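PDB 2XWG: sortase from Actinomyces oris, which binds calcium and is probably a class C sortase, a cysteine transpeptidase that joins fimbrial subunits during fimbrial assembly. Local coordinates for residues Y89-A103 and H111-R123. Sequence-based numbering, arbitrary orientation.
Sequences YQAYLHEMDIDPVMA and HVSLPIYHGTDSR. With CA (calcium ion), chain G; CA (calcium ion), chain F.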
ATOM      1  N   TYR A  89      -8.033  -9.290  11.821  1.00 48.17           N
ATOM      2  CA  TYR A  89      -8.017  -9.351  10.370  1.00 44.10           C
ATOM      3  C   TYR A  89      -9.425  -9.330   9.807  1.00 46.28           C
ATOM      4  O   TYR A  89      -9.666  -8.735   8.760  1.00 45.85           O
ATOM      5  CB  TYR A  89      -7.297 -10.600   9.863  1.00 46.70           C
ATOM      6  CG  TYR A  89      -7.083 -10.579   8.364  1.00 44.42           C
ATOM      7  CD1 TYR A  89      -6.120  -9.752   7.794  1.00 41.95           C
ATOM      8  CD2 TYR A  89      -7.854 -11.360   7.518  1.00 44.53           C
ATOM      9  CE1 TYR A  89      -5.918  -9.716   6.418  1.00 39.63           C
ATOM     10  CE2 TYR A  89      -7.662 -11.333   6.140  1.00 45.73           C
ATOM     11  CZ  TYR A  89      -6.684 -10.508   5.596  1.00 44.80           C
ATOM     12  OH  TYR A  89      -6.477 -10.480   4.227  1.00 43.58           O
ATOM     13  N   GLN A  90     -10.354  -9.991  10.486  1.00 47.40           N
ATOM     14  CA  GLN A  90     -11.725  -9.967  10.027  1.00 44.01           C
ATOM     15  C   GLN A  90     -12.268  -8.574  10.233  1.00 46.16           C
ATOM     16  O   GLN A  90     -13.053  -8.089   9.433  1.00 47.54           O
ATOM     17  CB  GLN A  90     -12.581 -10.983  10.772  1.00 50.64           C
ATOM     18  CG  GLN A  90     -12.321 -12.418  10.386  1.00 50.04           C
ATOM     19  CD  GLN A  90     -12.417 -12.653   8.887  1.00 54.42           C
ATOM     20  OE1 GLN A  90     -11.540 -13.287   8.290  1.00 54.43           O
ATOM     21  NE2 GLN A  90     -13.488 -12.157   8.274  1.00 52.25           N
ATOM     22  N   ALA A  91     -11.862  -7.914  11.307  1.00 48.24           N
ATOM     23  CA  ALA A  91     -12.370  -6.567  11.532  1.00 52.89           C
ATOM     24  C   ALA A  91     -11.897  -5.672  10.394  1.00 48.80           C
ATOM     25  O   ALA A  91     -12.605  -4.769   9.945  1.00 50.26           O
ATOM     26  CB  ALA A  91     -11.904  -6.023  12.876  1.00 52.09           C
ATOM     27  N   TYR A  92     -10.696  -5.959   9.920  1.00 49.46           N
ATOM     28  CA  TYR A  92     -10.046  -5.155   8.895  1.00 49.14           C
ATOM     29  C   TYR A  92     -10.762  -5.345   7.564  1.00 42.22           C
ATOM     30  O   TYR A  92     -10.965  -4.399   6.819  1.00 43.80           O
ATOM     31  CB  TYR A  92      -8.562  -5.536   8.842  1.00 39.23           C
ATOM     32  CG  TYR A  92      -7.818  -5.287   7.546  1.00 39.28           C
ATOM     33  CD1 TYR A  92      -7.332  -4.035   7.228  1.00 35.15           C
ATOM     34  CD2 TYR A  92      -7.541  -6.330   6.678  1.00 39.05           C
ATOM     35  CE1 TYR A  92      -6.642  -3.819   6.072  1.00 33.13           C
ATOM     36  CE2 TYR A  92      -6.842  -6.126   5.526  1.00 33.43           C
ATOM     37  CZ  TYR A  92      -6.392  -4.875   5.227  1.00 34.46           C
ATOM     38  OH  TYR A  92      -5.683  -4.686   4.070  1.00 35.46           O
ATOM     39  N   LEU A  93     -11.181  -6.567   7.293  1.00 37.11           N
ATOM     40  CA  LEU A  93     -11.883  -6.858   6.056  1.00 37.13           C
ATOM     41  C   LEU A  93     -13.127  -6.001   5.893  1.00 41.56           C
ATOM     42  O   LEU A  93     -13.627  -5.816   4.780  1.00 42.65           O
ATOM     43  CB  LEU A  93     -12.269  -8.330   6.022  1.00 40.25           C
ATOM     44  CG  LEU A  93     -11.427  -9.264   5.158  1.00 39.52           C
ATOM     45  CD1 LEU A  93      -9.977  -8.836   5.113  1.00 31.87           C
ATOM     46  CD2 LEU A  93     -11.565 -10.685   5.681  1.00 41.31           C
ATOM     47  N   HIS A  94     -13.645  -5.493   7.003  1.00 51.20           N
ATOM     48  CA  HIS A  94     -14.872  -4.716   6.955  1.00 54.99           C
ATOM     49  C   HIS A  94     -14.582  -3.268   6.587  1.00 52.71           C
ATOM     50  O   HIS A  94     -15.477  -2.543   6.183  1.00 53.35           O
ATOM     51  CB  HIS A  94     -15.620  -4.770   8.291  1.00 58.28           C
ATOM     52  CG  HIS A  94     -16.581  -5.909   8.405  1.00 61.28           C
ATOM     53  ND1 HIS A  94     -16.351  -6.999   9.219  1.00 64.85           N
ATOM     54  CD2 HIS A  94     -17.779  -6.125   7.815  1.00 62.75           C
ATOM     55  CE1 HIS A  94     -17.366  -7.839   9.124  1.00 69.82           C
ATOM     56  NE2 HIS A  94     -18.247  -7.333   8.278  1.00 73.49           N
ATOM     57  N   GLU A  95     -13.337  -2.834   6.721  1.00 38.54           N
ATOM     58  CA  GLU A  95     -13.023  -1.466   6.348  1.00 37.95           C
ATOM     59  C   GLU A  95     -12.926  -1.344   4.838  1.00 35.73           C
ATOM     60  O   GLU A  95     -12.513  -2.275   4.159  1.00 35.67           O
ATOM     61  CB  GLU A  95     -11.748  -0.999   7.026  1.00 35.15           C
ATOM     62  CG  GLU A  95     -11.837  -1.053   8.538  1.00 40.27           C
ATOM     63  CD  GLU A  95     -12.806  -0.021   9.096  1.00 45.60           C
ATOM     64  OE1 GLU A  95     -13.236   0.875   8.331  1.00 43.60           O
ATOM     65  OE2 GLU A  95     -13.126  -0.097  10.303  1.00 46.03           O
ATOM     66  N   MET A  96     -13.343  -0.201   4.316  1.00 41.12           N
ATOM     67  CA  MET A  96     -13.276   0.069   2.889  1.00 40.14           C
ATOM     68  C   MET A  96     -13.805  -1.082   2.031  1.00 44.37           C
ATOM     69  O   MET A  96     -13.124  -1.511   1.094  1.00 40.19           O
ATOM     70  CB  MET A  96     -11.838   0.398   2.515  1.00 36.57           C
ATOM     71  CG  MET A  96     -11.248   1.494   3.364  1.00 32.82           C
ATOM     72  SD  MET A  96      -9.661   2.087   2.752  1.00 40.07           S
ATOM     73  CE  MET A  96     -10.169   3.099   1.363  1.00 34.39           C
ATOM     74  N   ASP A  97     -15.015  -1.562   2.344  1.00 39.33           N
ATOM     75  CA  ASP A  97     -15.555  -2.774   1.724  1.00 43.46           C
ATOM     76  C   ASP A  97     -16.828  -2.568   0.873  1.00 49.68           C
ATOM     77  O   ASP A  97     -17.537  -3.531   0.543  1.00 45.28           O
ATOM     78  CB  ASP A  97     -15.768  -3.890   2.772  1.00 45.04           C
ATOM     79  CG  ASP A  97     -17.069  -3.725   3.592  1.00 51.26           C
ATOM     80  OD1 ASP A  97     -17.439  -2.583   3.979  1.00 49.46           O
ATOM     81  OD2 ASP A  97     -17.725  -4.765   3.855  1.00 52.25           O
ATOM     82  N   ILE A  98     -17.106  -1.323   0.503  1.00 46.35           N
ATOM     83  CA  ILE A  98     -18.230  -1.046  -0.383  1.00 48.48           C
ATOM     84  C   ILE A  98     -18.108  -1.804  -1.704  1.00 51.52           C
ATOM     85  O   ILE A  98     -19.045  -2.481  -2.120  1.00 53.73           O
ATOM     86  CB  ILE A  98     -18.335   0.435  -0.732  1.00 52.92           C
ATOM     87  CG1 ILE A  98     -18.381   1.293   0.526  1.00 55.68           C
ATOM     88  CG2 ILE A  98     -19.572   0.674  -1.569  1.00 56.49           C
ATOM     89  CD1 ILE A  98     -18.330   2.797   0.229  1.00 58.68           C
ATOM     90  N   ASP A  99     -16.961  -1.656  -2.370  1.00 54.01           N
ATOM     91  CA  ASP A  99     -16.647  -2.392  -3.600  1.00 51.53           C
ATOM     92  C   ASP A  99     -15.626  -3.479  -3.296  1.00 52.03           C
ATOM     93  O   ASP A  99     -14.998  -3.493  -2.225  1.00 51.41           O
ATOM     94  CB  ASP A  99     -16.052  -1.469  -4.667  1.00 54.98           C
ATOM     95  CG  ASP A  99     -17.008  -0.373  -5.106  1.00 63.37           C
ATOM     96  OD1 ASP A  99     -18.194  -0.694  -5.378  1.00 65.35           O
ATOM     97  OD2 ASP A  99     -16.565   0.808  -5.183  1.00 59.46           O
ATOM     98  N   PRO A 100     -15.438  -4.404  -4.239  1.00 50.71           N
ATOM     99  CA  PRO A 100     -14.457  -5.461  -3.957  1.00 44.52           C
ATOM    100  C   PRO A 100     -13.034  -4.911  -4.065  1.00 39.96           C
ATOM    101  O   PRO A 100     -12.096  -5.476  -3.521  1.00 35.55           O
ATOM    102  CB  PRO A 100     -14.745  -6.505  -5.038  1.00 45.06           C
ATOM    103  CG  PRO A 100     -16.166  -6.180  -5.515  1.00 53.67           C
ATOM    104  CD  PRO A 100     -16.234  -4.678  -5.445  1.00 49.63           C
ATOM    105  N   VAL A 101     -12.893  -3.788  -4.759  1.00 40.68           N
ATOM    106  CA  VAL A 101     -11.628  -3.067  -4.837  1.00 33.24           C
ATOM    107  C   VAL A 101     -11.532  -2.049  -3.708  1.00 32.79           C
ATOM    108  O   VAL A 101     -12.398  -1.208  -3.572  1.00 42.20           O
ATOM    109  CB  VAL A 101     -11.535  -2.340  -6.161  1.00 29.14           C
ATOM    110  CG1 VAL A 101     -10.349  -1.424  -6.176  1.00 27.72           C
ATOM    111  CG2 VAL A 101     -11.457  -3.347  -7.296  1.00 27.86           C
ATOM    112  N   MET A 102     -10.493  -2.120  -2.883  1.00 30.68           N
ATOM    113  CA  MET A 102     -10.345  -1.159  -1.799  1.00 27.15           C
ATOM    114  C   MET A 102     -10.018   0.250  -2.329  1.00 31.96           C
ATOM    115  O   MET A 102     -10.579   1.257  -1.872  1.00 32.66           O
ATOM    116  CB  MET A 102      -9.303  -1.655  -0.798  1.00 30.12           C
ATOM    117  CG  MET A 102      -8.584  -0.563  -0.033  1.00 29.51           C
ATOM    118  SD  MET A 102      -7.372  -1.164   1.171  1.00 39.42           S
ATOM    119  CE  MET A 102      -8.065  -2.711   1.689  1.00 34.11           C
ATOM    120  N   ALA A 103      -9.138   0.321  -3.323  1.00 29.58           N
ATOM    121  CA  ALA A 103      -8.702   1.605  -3.883  1.00 26.46           C
ATOM    122  C   ALA A 103      -7.988   1.374  -5.216  1.00 26.14           C
ATOM    123  O   ALA A 103      -7.813   0.230  -5.655  1.00 21.37           O
ATOM    124  CB  ALA A 103      -7.782   2.328  -2.913  1.00 22.01           C
ATOM    125  N   HIS A 111       3.307   3.886 -16.172  1.00 29.68           N
ATOM    126  CA  HIS A 111       2.167   3.220 -16.778  1.00 27.78           C
ATOM    127  C   HIS A 111       1.582   2.151 -15.863  1.00 26.35           C
ATOM    128  O   HIS A 111       1.143   1.103 -16.316  1.00 29.95           O
ATOM    129  CB  HIS A 111       2.589   2.639 -18.129  1.00 30.72           C
ATOM    130  CG  HIS A 111       3.287   3.635 -19.000  1.00 34.68           C
ATOM    131  ND1 HIS A 111       2.614   4.594 -19.720  1.00 37.87           N
ATOM    132  CD2 HIS A 111       4.602   3.847 -19.242  1.00 35.47           C
ATOM    133  CE1 HIS A 111       3.479   5.350 -20.370  1.00 33.60           C
ATOM    134  NE2 HIS A 111       4.694   4.915 -20.101  1.00 34.53           N
ATOM    135  N   VAL A 112       1.604   2.407 -14.561  1.00 26.14           N
ATOM    136  CA  VAL A 112       0.921   1.538 -13.624  1.00 25.56           C
ATOM    137  C   VAL A 112      -0.455   2.096 -13.318  1.00 28.90           C
ATOM    138  O   VAL A 112      -0.571   3.234 -12.848  1.00 29.31           O
ATOM    139  CB  VAL A 112       1.648   1.439 -12.309  1.00 25.95           C
ATOM    140  CG1 VAL A 112       0.678   1.010 -11.240  1.00 21.50           C
ATOM    141  CG2 VAL A 112       2.822   0.467 -12.424  1.00 26.75           C
ATOM    142  N   SER A 113      -1.483   1.297 -13.603  1.00 28.18           N
ATOM    143  CA  SER A 113      -2.873   1.599 -13.259  1.00 27.01           C
ATOM    144  C   SER A 113      -3.520   0.336 -12.725  1.00 25.94           C
ATOM    145  O   SER A 113      -3.932  -0.512 -13.503  1.00 25.07           O
ATOM    146  CB  SER A 113      -3.637   2.040 -14.499  1.00 27.44           C
ATOM    147  OG  SER A 113      -4.982   2.264 -14.164  1.00 32.07           O
ATOM    148  N   LEU A 114      -3.602   0.207 -11.401  1.00 24.77           N
ATOM    149  CA  LEU A 114      -3.976  -1.057 -10.763  1.00 24.87           C
ATOM    150  C   LEU A 114      -4.969  -0.878  -9.601  1.00 26.71           C
ATOM    151  O   LEU A 114      -4.957   0.153  -8.940  1.00 25.68           O
ATOM    152  CB  LEU A 114      -2.726  -1.753 -10.221  1.00 23.13           C
ATOM    153  CG  LEU A 114      -1.674  -2.235 -11.215  1.00 26.88           C
ATOM    154  CD1 LEU A 114      -0.377  -2.598 -10.485  1.00 22.94           C
ATOM    155  CD2 LEU A 114      -2.216  -3.428 -11.987  1.00 22.04           C
ATOM    156  N   PRO A 115      -5.815  -1.900  -9.347  1.00 20.71           N
ATOM    157  CA  PRO A 115      -6.700  -1.987  -8.193  1.00 19.81           C
ATOM    158  C   PRO A 115      -5.925  -2.424  -6.979  1.00 25.83           C
ATOM    159  O   PRO A 115      -4.920  -3.116  -7.142  1.00 29.78           O
ATOM    160  CB  PRO A 115      -7.649  -3.110  -8.584  1.00 20.70           C
ATOM    161  CG  PRO A 115      -6.831  -3.986  -9.436  1.00 22.70           C
ATOM    162  CD  PRO A 115      -6.031  -3.033 -10.260  1.00 23.09           C
ATOM    163  N   ILE A 116      -6.391  -2.037  -5.791  1.00 27.29           N
ATOM    164  CA  ILE A 116      -5.767  -2.372  -4.516  1.00 24.42           C
ATOM    165  C   ILE A 116      -6.761  -3.201  -3.708  1.00 27.19           C
ATOM    166  O   ILE A 116      -7.930  -2.848  -3.612  1.00 27.65           O
ATOM    167  CB  ILE A 116      -5.464  -1.101  -3.740  1.00 24.74           C
ATOM    168  CG1 ILE A 116      -4.439  -0.272  -4.492  1.00 24.77           C
ATOM    169  CG2 ILE A 116      -4.971  -1.420  -2.366  1.00 25.11           C
ATOM    170  CD1 ILE A 116      -4.247   1.109  -3.947  1.00 25.57           C
ATOM    171  N   TYR A 117      -6.300  -4.307  -3.141  1.00 26.77           N
ATOM    172  CA  TYR A 117      -7.158  -5.187  -2.374  1.00 25.12           C
ATOM    173  C   TYR A 117      -6.610  -5.353  -0.970  1.00 30.17           C
ATOM    174  O   TYR A 117      -5.423  -5.093  -0.717  1.00 30.18           O
ATOM    175  CB  TYR A 117      -7.233  -6.571  -3.020  1.00 28.18           C
ATOM    176  CG  TYR A 117      -7.779  -6.590  -4.426  1.00 27.66           C
ATOM    177  CD1 TYR A 117      -9.137  -6.496  -4.660  1.00 21.80           C
ATOM    178  CD2 TYR A 117      -6.932  -6.718  -5.523  1.00 24.71           C
ATOM    179  CE1 TYR A 117      -9.646  -6.529  -5.945  1.00 21.78           C
ATOM    180  CE2 TYR A 117      -7.432  -6.739  -6.813  1.00 24.72           C
ATOM    181  CZ  TYR A 117      -8.799  -6.649  -7.014  1.00 25.37           C
ATOM    182  OH  TYR A 117      -9.312  -6.667  -8.298  1.00 24.74           O
ATOM    183  N   HIS A 118      -7.481  -5.791  -0.064  1.00 30.68           N
ATOM    184  CA  HIS A 118      -7.100  -6.112   1.307  1.00 32.40           C
ATOM    185  C   HIS A 118      -6.079  -7.237   1.310  1.00 29.52           C
ATOM    186  O   HIS A 118      -6.280  -8.247   0.651  1.00 33.87           O
ATOM    187  CB  HIS A 118      -8.319  -6.620   2.082  1.00 30.72           C
ATOM    188  CG  HIS A 118      -9.326  -5.565   2.420  1.00 35.89           C
ATOM    189  ND1 HIS A 118     -10.326  -5.185   1.551  1.00 34.14           N
ATOM    190  CD2 HIS A 118      -9.509  -4.836   3.548  1.00 34.16           C
ATOM    191  CE1 HIS A 118     -11.064  -4.251   2.120  1.00 36.44           C
ATOM    192  NE2 HIS A 118     -10.584  -4.017   3.330  1.00 37.24           N
ATOM    193  N   GLY A 119      -5.012  -7.081   2.081  1.00 32.32           N
ATOM    194  CA  GLY A 119      -4.083  -8.170   2.353  1.00 33.37           C
ATOM    195  C   GLY A 119      -2.991  -8.422   1.318  1.00 33.54           C
ATOM    196  O   GLY A 119      -2.980  -7.811   0.240  1.00 27.94           O
ATOM    197  N   THR A 120      -2.082  -9.344   1.637  1.00 26.65           N
ATOM    198  CA  THR A 120      -0.966  -9.618   0.751  1.00 28.25           C
ATOM    199  C   THR A 120      -0.724 -11.115   0.578  1.00 31.83           C
ATOM    200  O   THR A 120       0.399 -11.567   0.350  1.00 28.25           O
ATOM    201  CB  THR A 120       0.326  -8.927   1.245  1.00 29.25           C
ATOM    202  OG1 THR A 120       0.582  -9.324   2.597  1.00 32.20           O
ATOM    203  CG2 THR A 120       0.169  -7.426   1.207  1.00 26.70           C
ATOM    204  N   ASP A 121      -1.787 -11.892   0.685  1.00 32.86           N
ATOM    205  CA  ASP A 121      -1.677 -13.312   0.414  1.00 36.88           C
ATOM    206  C   ASP A 121      -1.340 -13.493  -1.050  1.00 34.53           C
ATOM    207  O   ASP A 121      -1.529 -12.586  -1.854  1.00 33.56           O
ATOM    208  CB  ASP A 121      -2.988 -13.995   0.733  1.00 38.03           C
ATOM    209  CG  ASP A 121      -4.110 -13.408  -0.038  1.00 40.41           C
ATOM    210  OD1 ASP A 121      -4.545 -12.273   0.297  1.00 36.13           O
ATOM    211  OD2 ASP A 121      -4.525 -14.070  -1.006  1.00 46.31           O
ATOM    212  N   SER A 122      -0.839 -14.667  -1.401  1.00 40.21           N
ATOM    213  CA  SER A 122      -0.363 -14.914  -2.752  1.00 35.53           C
ATOM    214  C   SER A 122      -1.475 -14.728  -3.796  1.00 36.88           C
ATOM    215  O   SER A 122      -1.222 -14.194  -4.863  1.00 34.27           O
ATOM    216  CB  SER A 122       0.256 -16.306  -2.849  1.00 33.28           C
ATOM    217  OG  SER A 122      -0.749 -17.313  -2.806  1.00 43.49           O
ATOM    218  N   ARG A 123      -2.705 -15.135  -3.491  1.00 40.68           N
ATOM    219  CA  ARG A 123      -3.786 -14.998  -4.459  1.00 40.25           C
ATOM    220  C   ARG A 123      -4.028 -13.522  -4.752  1.00 38.83           C
ATOM    221  O   ARG A 123      -4.219 -13.132  -5.908  1.00 40.73           O
ATOM    222  CB  ARG A 123      -5.105 -15.626  -3.954  1.00 47.59           C
ATOM    223  CG  ARG A 123      -5.174 -17.158  -3.927  1.00 58.36           C
ATOM    224  CD  ARG A 123      -5.470 -17.675  -2.501  1.00 65.81           C
ATOM    225  NE  ARG A 123      -4.349 -17.377  -1.597  1.00 66.70           N
ATOM    226  CZ  ARG A 123      -3.430 -18.266  -1.214  1.00 63.58           C
ATOM    227  NH1 ARG A 123      -3.506 -19.535  -1.628  1.00 59.11           N
ATOM    228  NH2 ARG A 123      -2.443 -17.888  -0.404  1.00 58.32           N
TER
HETATM  229 CA    CA G1287     -17.426  -0.681   6.146  1.00 72.51          CA
HETATM  230 CA    CA F1286       1.599 -11.845   2.986  1.00 44.82          CA
HETATM  231  O   HOH W   1      -0.557 -12.889   4.523  1.00 41.66           O
HETATM  232  O   HOH W   2       3.223 -11.601   5.290  1.00 45.45           O
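H118, at the end of strand 112-118 in the sortase beta fold, reaches into the loop after helix 87-93 and shows how one side chain can join helix end and loop to a sheet. Its CB begins the contact, 3.8 Å from Y92 CE2 and 4.1 Å from L93 CD1. With CG anti to the carbonyl carbon (chi1 -72°), the imidazole then turns its edge onto the face of Y92, H118 CD2 lying 3.5 Å from Y92 CZ, in a T-shaped pair with planes at 79°. The M102 side chain crosses that of H118 at about a right angle, its CE over CG, ND1 and the ring centre, though modelled too tightly to trust the spacing. At the tip, H118 NE2 donates to E95 O at 2.7 Å, bent at the hydrogen (137°), and H118 CE1 flanks the same oxygen, close to the ring plane; this bond and the Y92 face together fix the ring's rotation. Y92 OH accepts G119 N at 3.2 Å and is hydrogen-bonded to H131 ND1 of strand 129-131. Beside E95, H94 O and D97 OD1 bind calcium with E58. M102 and A103 both face I116 in a classic beta bulge, I116 O taking M102 N at 2.8 Å.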